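Local coordinates for protein 2-keto acid:ferredoxin oxidoreductase subunit alpha (Pyrococcus furiosus, PDB 1YD7) that probably serves as the alpha subunit of a ferredoxin-dependent oxidoreductase that converts 2-oxoglutarate and coenzyme A into succinyl-CoA and carbon dioxide, at residues A[25-30]-A[53-58]; A[34-39]-A[166-171]. All coordinates share one frame; numbering follows the deposited sequence.

Contact 1 (A[25-30]-A[53-58]); sequences GDEAIA and FEAMAL
A30 meets two neighbours on helix 52-59, A55 and M56, the latter modelled as selenomethionine. The A30 CB methyl lies 3.8 Å from A55 CB, two small side chains facing each other where the helices come close. The axes of 25-30 and 53-58 approach to 9.3 Å and run at 39° to one another; alanine suits both places, because a larger side chain at either would have to fit into the same narrow seam. M56 supplies the bulk beside this pair. Its CB leaves the helix off to one flank, and CG stands anti to the carbonyl carbon (chi1 -61°), without touching 25-30. A bend at chi2 swings the selenium back across the gap to 3.8 Å from A30 CB and 3.9 Å from A30 CA. A further bend at chi3 turns CE away from A30 and toward C38, and the side chain also packs on Y41 and V67 of strands 40-43 and 66-69. A flexible, unbranched chain is well suited to this turning path. On the outer flank, E27 has CG anti to its backbone N (chi1 178°), and a bend brings OE1 within 3.9 Å of A55 CB, packing without a bond. Its other oxygen, OE2, is held by the hydroxyl of Y59 and forms a salt bridge with R31. D26 OD2 also accepts a bond from the backbone N of E51, just before helix 52-59. The contact, 145 Å² in all, is thus largely apolar, one carboxylate oxygen lying against a methyl; its core rests on shape, and R31 and Y59 meet the E27 charge.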
loop_
_atom_site.group_PDB
_atom_site.type_symbol
_atom_site.label_atom_id
_atom_site.label_comp_id
_atom_site.label_asym_id
_atom_site.label_seq_id
_atom_site.Cartn_x
_atom_site.Cartn_y
_atom_site.Cartn_z
ATOM N N GLY A 25 -6.852 -7.614 7.604
ATOM C CA GLY A 25 -5.719 -6.725 7.549
ATOM C C GLY A 25 -5.393 -6.266 6.126
ATOM O O GLY A 25 -5.129 -5.080 5.918
ATOM N N ASP A 26 -5.425 -7.190 5.162
ATOM C CA ASP A 26 -5.178 -6.867 3.759
ATOM C C ASP A 26 -6.178 -5.870 3.173
ATOM O O ASP A 26 -5.801 -4.969 2.400
ATOM C CB ASP A 26 -5.155 -8.133 2.910
ATOM C CG ASP A 26 -3.889 -8.910 3.084
ATOM O OD1 ASP A 26 -2.872 -8.281 3.451
ATOM O OD2 ASP A 26 -3.909 -10.149 2.877
ATOM N N GLU A 27 -7.444 -6.044 3.549
ATOM C CA GLU A 27 -8.541 -5.176 3.139
ATOM C C GLU A 27 -8.406 -3.813 3.749
ATOM O O GLU A 27 -8.798 -2.830 3.148
ATOM C CB GLU A 27 -9.880 -5.794 3.571
ATOM C CG GLU A 27 -11.131 -4.953 3.242
ATOM C CD GLU A 27 -11.468 -4.890 1.740
ATOM O OE1 GLU A 27 -10.965 -5.723 0.937
ATOM O OE2 GLU A 27 -12.297 -4.025 1.383
ATOM N N ALA A 28 -7.893 -3.754 4.970
ATOM C CA ALA A 28 -7.600 -2.497 5.625
ATOM C C ALA A 28 -6.481 -1.742 4.891
ATOM O O ALA A 28 -6.597 -0.548 4.674
ATOM C CB ALA A 28 -7.203 -2.731 7.073
ATOM N N ILE A 29 -5.411 -2.449 4.542
ATOM C CA ILE A 29 -4.337 -1.892 3.697
ATOM C C ILE A 29 -4.883 -1.287 2.386
ATOM O O ILE A 29 -4.684 -0.106 2.119
ATOM C CB ILE A 29 -3.239 -2.953 3.418
ATOM C CG1 ILE A 29 -2.564 -3.362 4.720
ATOM C CG2 ILE A 29 -2.215 -2.431 2.438
ATOM C CD1 ILE A 29 -1.500 -4.469 4.565
ATOM N N ALA A 30 -5.642 -2.066 1.628
ATOM C CA ALA A 30 -6.255 -1.596 0.386
ATOM C C ALA A 30 -7.163 -0.368 0.532
ATOM O O ALA A 30 -7.081 0.590 -0.242
ATOM C CB ALA A 30 -7.035 -2.740 -0.267
ATOM N N PHE A 53 -3.630 -8.028 -3.753
ATOM C CA PHE A 53 -3.716 -7.861 -5.204
ATOM C C PHE A 53 -5.179 -7.812 -5.666
ATOM O O PHE A 53 -5.593 -6.893 -6.414
ATOM C CB PHE A 53 -2.950 -8.965 -5.948
ATOM C CG PHE A 53 -3.004 -8.810 -7.427
ATOM C CD1 PHE A 53 -1.972 -8.172 -8.114
ATOM C CD2 PHE A 53 -4.129 -9.245 -8.143
ATOM C CE1 PHE A 53 -2.046 -7.995 -9.490
ATOM C CE2 PHE A 53 -4.215 -9.061 -9.509
ATOM C CZ PHE A 53 -3.170 -8.433 -10.189
ATOM N N GLU A 54 -5.961 -8.801 -5.216
ATOM C CA GLU A 54 -7.365 -8.945 -5.628
ATOM C C GLU A 54 -8.225 -7.790 -5.179
ATOM O O GLU A 54 -9.163 -7.418 -5.862
ATOM C CB GLU A 54 -7.973 -10.257 -5.106
ATOM C CG GLU A 54 -7.339 -11.500 -5.699
ATOM N N ALA A 55 -7.946 -7.236 -4.009
ATOM C CA ALA A 55 -8.741 -6.104 -3.530
ATOM C C ALA A 55 -8.453 -4.888 -4.403
ATOM O O ALA A 55 -9.375 -4.190 -4.800
ATOM C CB ALA A 55 -8.433 -5.817 -2.067
HETATM N N MSE A 56 -7.172 -4.671 -4.725
HETATM C CA MSE A 56 -6.740 -3.564 -5.608
HETATM C C MSE A 56 -7.226 -3.770 -7.053
HETATM O O MSE A 56 -7.733 -2.827 -7.681
HETATM C CB MSE A 56 -5.210 -3.403 -5.568
HETATM C CG MSE A 56 -4.660 -3.073 -4.185
HETATM SE SE MSE A 56 -5.423 -1.416 -3.444
HETATM C CE MSE A 56 -4.023 -0.080 -4.062
ATOM N N ALA A 57 -7.139 -5.002 -7.554
ATOM C CA ALA A 57 -7.755 -5.335 -8.863
ATOM C C ALA A 57 -9.237 -4.999 -8.928
ATOM O O ALA A 57 -9.726 -4.515 -9.955
ATOM C CB ALA A 57 -7.555 -6.803 -9.210
ATOM N N LEU A 58 -9.970 -5.261 -7.846
ATOM C CA LEU A 58 -11.387 -4.865 -7.797
ATOM C C LEU A 58 -11.584 -3.367 -7.682
ATOM O O LEU A 58 -12.388 -2.783 -8.394
ATOM C CB LEU A 58 -12.088 -5.558 -6.618
ATOM C CG LEU A 58 -13.551 -5.210 -6.343
ATOM C CD1 LEU A 58 -14.440 -5.817 -7.425
ATOM C CD2 LEU A 58 -13.927 -5.715 -4.975
#

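Contact 2 (A[34-39]-A[166-171]); sequences ILAGCR and FTIRAF
F171 reaches from helix 160-177 to the end of helix 25-36, where its ring packs against A36 and C38. CG is anti to the carbonyl carbon (chi1 -80°), which aims the ring across the gap. A36 CB lies 3.9 Å from F171 CD1, near the root of the ring, and C38 CB 3.7 Å from F171 CZ, at its far end; both approach obliquely. The C38 thiol, turned anti to its own backbone N (chi1 -177°), adds a sulfur-aromatic contact, with SG 5.0 Å from the F171 ring centroid, also oblique. A36 is small enough to admit the ring, and A36 CB touches I168 CG1 more loosely, at 4.5 Å. T167 CG2 sits in plane at the edge of the F171 ring. An alanine in place of F171 would probably open a gap between the helices and leave the methyl of A36 and the thiol of C38 without their aromatic partner. R39 NH1 ties the turn from behind, bonding I34 O at 3.0 Å on an in-plane lone pair and C38 O at 2.7 Å from above its carbonyl plane. I34 O also accepts from G37 N; G37, with phi 108°, closes a Schellman motif, a common helix ending, before strand 40-43, and a CB there would crowd A36 O. Packing of helices 25-36 and 160-177 beside the parallel sheet is as expected of an alpha/beta fold in the thiamine-diphosphate-binding family.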
loop_
_atom_site.group_PDB
_atom_site.type_symbol
_atom_site.label_atom_id
_atom_site.label_comp_id
_atom_site.label_asym_id
_atom_site.label_seq_id
_atom_site.Cartn_x
_atom_site.Cartn_y
_atom_site.Cartn_z
ATOM N N ILE A 34 -6.211 3.461 -0.946
ATOM C CA ILE A 34 -7.157 4.177 -1.782
ATOM C C ILE A 34 -7.673 5.464 -1.174
ATOM O O ILE A 34 -7.790 6.487 -1.868
ATOM C CB ILE A 34 -8.308 3.245 -2.181
ATOM C CG1 ILE A 34 -7.764 2.223 -3.185
ATOM C CG2 ILE A 34 -9.454 4.018 -2.747
ATOM C CD1 ILE A 34 -8.729 1.225 -3.655
ATOM N N LEU A 35 -8.008 5.440 0.108
ATOM C CA LEU A 35 -8.439 6.668 0.774
ATOM C C LEU A 35 -7.297 7.685 0.814
ATOM O O LEU A 35 -7.547 8.884 0.799
ATOM C CB LEU A 35 -8.976 6.400 2.205
ATOM C CG LEU A 35 -10.409 5.833 2.284
ATOM C CD1 LEU A 35 -10.606 5.085 3.602
ATOM C CD2 LEU A 35 -11.470 6.936 2.122
ATOM N N ALA A 36 -6.060 7.197 0.892
ATOM C CA ALA A 36 -4.883 8.069 0.917
ATOM C C ALA A 36 -4.533 8.675 -0.458
ATOM O O ALA A 36 -3.708 9.576 -0.527
ATOM C CB ALA A 36 -3.681 7.322 1.455
ATOM N N GLY A 37 -5.132 8.158 -1.527
ATOM C CA GLY A 37 -5.008 8.726 -2.882
ATOM C C GLY A 37 -4.160 7.892 -3.813
ATOM O O GLY A 37 -3.828 8.339 -4.890
ATOM N N CYS A 38 -3.794 6.680 -3.404
ATOM C CA CYS A 38 -3.101 5.760 -4.297
ATOM C C CYS A 38 -3.991 5.431 -5.503
ATOM O O CYS A 38 -5.148 5.010 -5.344
ATOM C CB CYS A 38 -2.749 4.470 -3.582
ATOM S SG CYS A 38 -1.825 3.295 -4.556
ATOM N N ARG A 39 -3.434 5.639 -6.695
ATOM C CA ARG A 39 -4.101 5.315 -7.948
ATOM C C ARG A 39 -3.252 4.454 -8.850
ATOM O O ARG A 39 -3.652 4.146 -9.940
ATOM C CB ARG A 39 -4.547 6.583 -8.656
ATOM C CG ARG A 39 -5.614 7.345 -7.893
ATOM C CD ARG A 39 -6.881 6.481 -7.675
ATOM N NE ARG A 39 -7.953 7.194 -6.966
ATOM C CZ ARG A 39 -8.096 7.274 -5.639
ATOM N NH1 ARG A 39 -7.259 6.679 -4.807
ATOM N NH2 ARG A 39 -9.115 7.941 -5.137
ATOM N N PHE A 166 -1.302 2.685 9.762
ATOM C CA PHE A 166 0.050 2.689 9.317
ATOM C C PHE A 166 0.136 2.808 7.786
ATOM O O PHE A 166 1.147 3.313 7.264
ATOM C CB PHE A 166 0.808 1.438 9.772
ATOM C CG PHE A 166 1.115 1.372 11.268
ATOM C CD1 PHE A 166 0.420 2.113 12.206
ATOM C CD2 PHE A 166 2.078 0.501 11.723
ATOM C CE1 PHE A 166 0.708 1.989 13.567
ATOM C CE2 PHE A 166 2.363 0.385 13.076
ATOM C CZ PHE A 166 1.672 1.135 13.991
ATOM N N THR A 167 -0.882 2.315 7.067
ATOM C CA THR A 167 -0.894 2.440 5.608
ATOM C C THR A 167 -1.073 3.934 5.221
ATOM O O THR A 167 -0.328 4.449 4.389
ATOM C CB THR A 167 -1.935 1.498 4.939
ATOM O OG1 THR A 167 -1.491 0.141 5.093
ATOM C CG2 THR A 167 -2.066 1.790 3.443
ATOM N N ILE A 168 -2.021 4.617 5.858
ATOM C CA ILE A 168 -2.190 6.042 5.659
ATOM C C ILE A 168 -0.933 6.825 6.047
ATOM O O ILE A 168 -0.506 7.737 5.312
ATOM C CB ILE A 168 -3.426 6.568 6.397
ATOM C CG1 ILE A 168 -4.686 6.113 5.661
ATOM C CG2 ILE A 168 -3.403 8.097 6.486
ATOM C CD1 ILE A 168 -5.904 6.274 6.460
ATOM N N ARG A 169 -0.338 6.469 7.184
ATOM C CA ARG A 169 0.866 7.118 7.624
ATOM C C ARG A 169 2.006 6.879 6.634
ATOM O O ARG A 169 2.806 7.783 6.414
ATOM C CB ARG A 169 1.227 6.698 9.052
ATOM C CG ARG A 169 2.515 7.319 9.596
ATOM C CD ARG A 169 2.462 7.597 11.116
ATOM N NE ARG A 169 2.040 6.446 11.923
ATOM C CZ ARG A 169 0.908 6.372 12.643
ATOM N NH1 ARG A 169 0.664 5.269 13.331
ATOM N NH2 ARG A 169 0.005 7.361 12.683
ATOM N N ALA A 170 2.075 5.690 6.018
ATOM C CA ALA A 170 3.149 5.386 5.088
ATOM C C ALA A 170 3.073 6.256 3.825
ATOM O O ALA A 170 4.096 6.676 3.333
ATOM C CB ALA A 170 3.152 3.932 4.709
ATOM N N PHE A 171 1.870 6.490 3.302
ATOM C CA PHE A 171 1.704 7.382 2.166
ATOM C C PHE A 171 2.083 8.806 2.590
ATOM O O PHE A 171 2.856 9.468 1.883
ATOM C CB PHE A 171 0.289 7.324 1.570
ATOM C CG PHE A 171 0.073 6.148 0.679
ATOM C CD1 PHE A 171 -0.570 5.000 1.149
ATOM C CD2 PHE A 171 0.540 6.165 -0.613
ATOM C CE1 PHE A 171 -0.716 3.891 0.354
ATOM C CE2 PHE A 171 0.371 5.067 -1.434
ATOM C CZ PHE A 171 -0.267 3.915 -0.947
#

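How the contacts relate
Helix 25-36 is common to both contacts, meeting helix 52-59 through its first half in contact 1 and helix 160-177 near its end in contact 2. Their centres lie 12 Å apart, yet they touch directly. M56 links them most plainly: its CE is 4.1 Å from C38 SG and its SE is 4.2 Å from I34 CD1, so a single side chain packs against both regions. Along another flank, I29 O lies 3.5 Å from T167 CG2. Their segments alternate along the chain, and through helix 25-36 the two contacts join helices 52-59 and 160-177, which are distant in sequence. Both are structural packing in a domain whose family binds thiamine diphosphate.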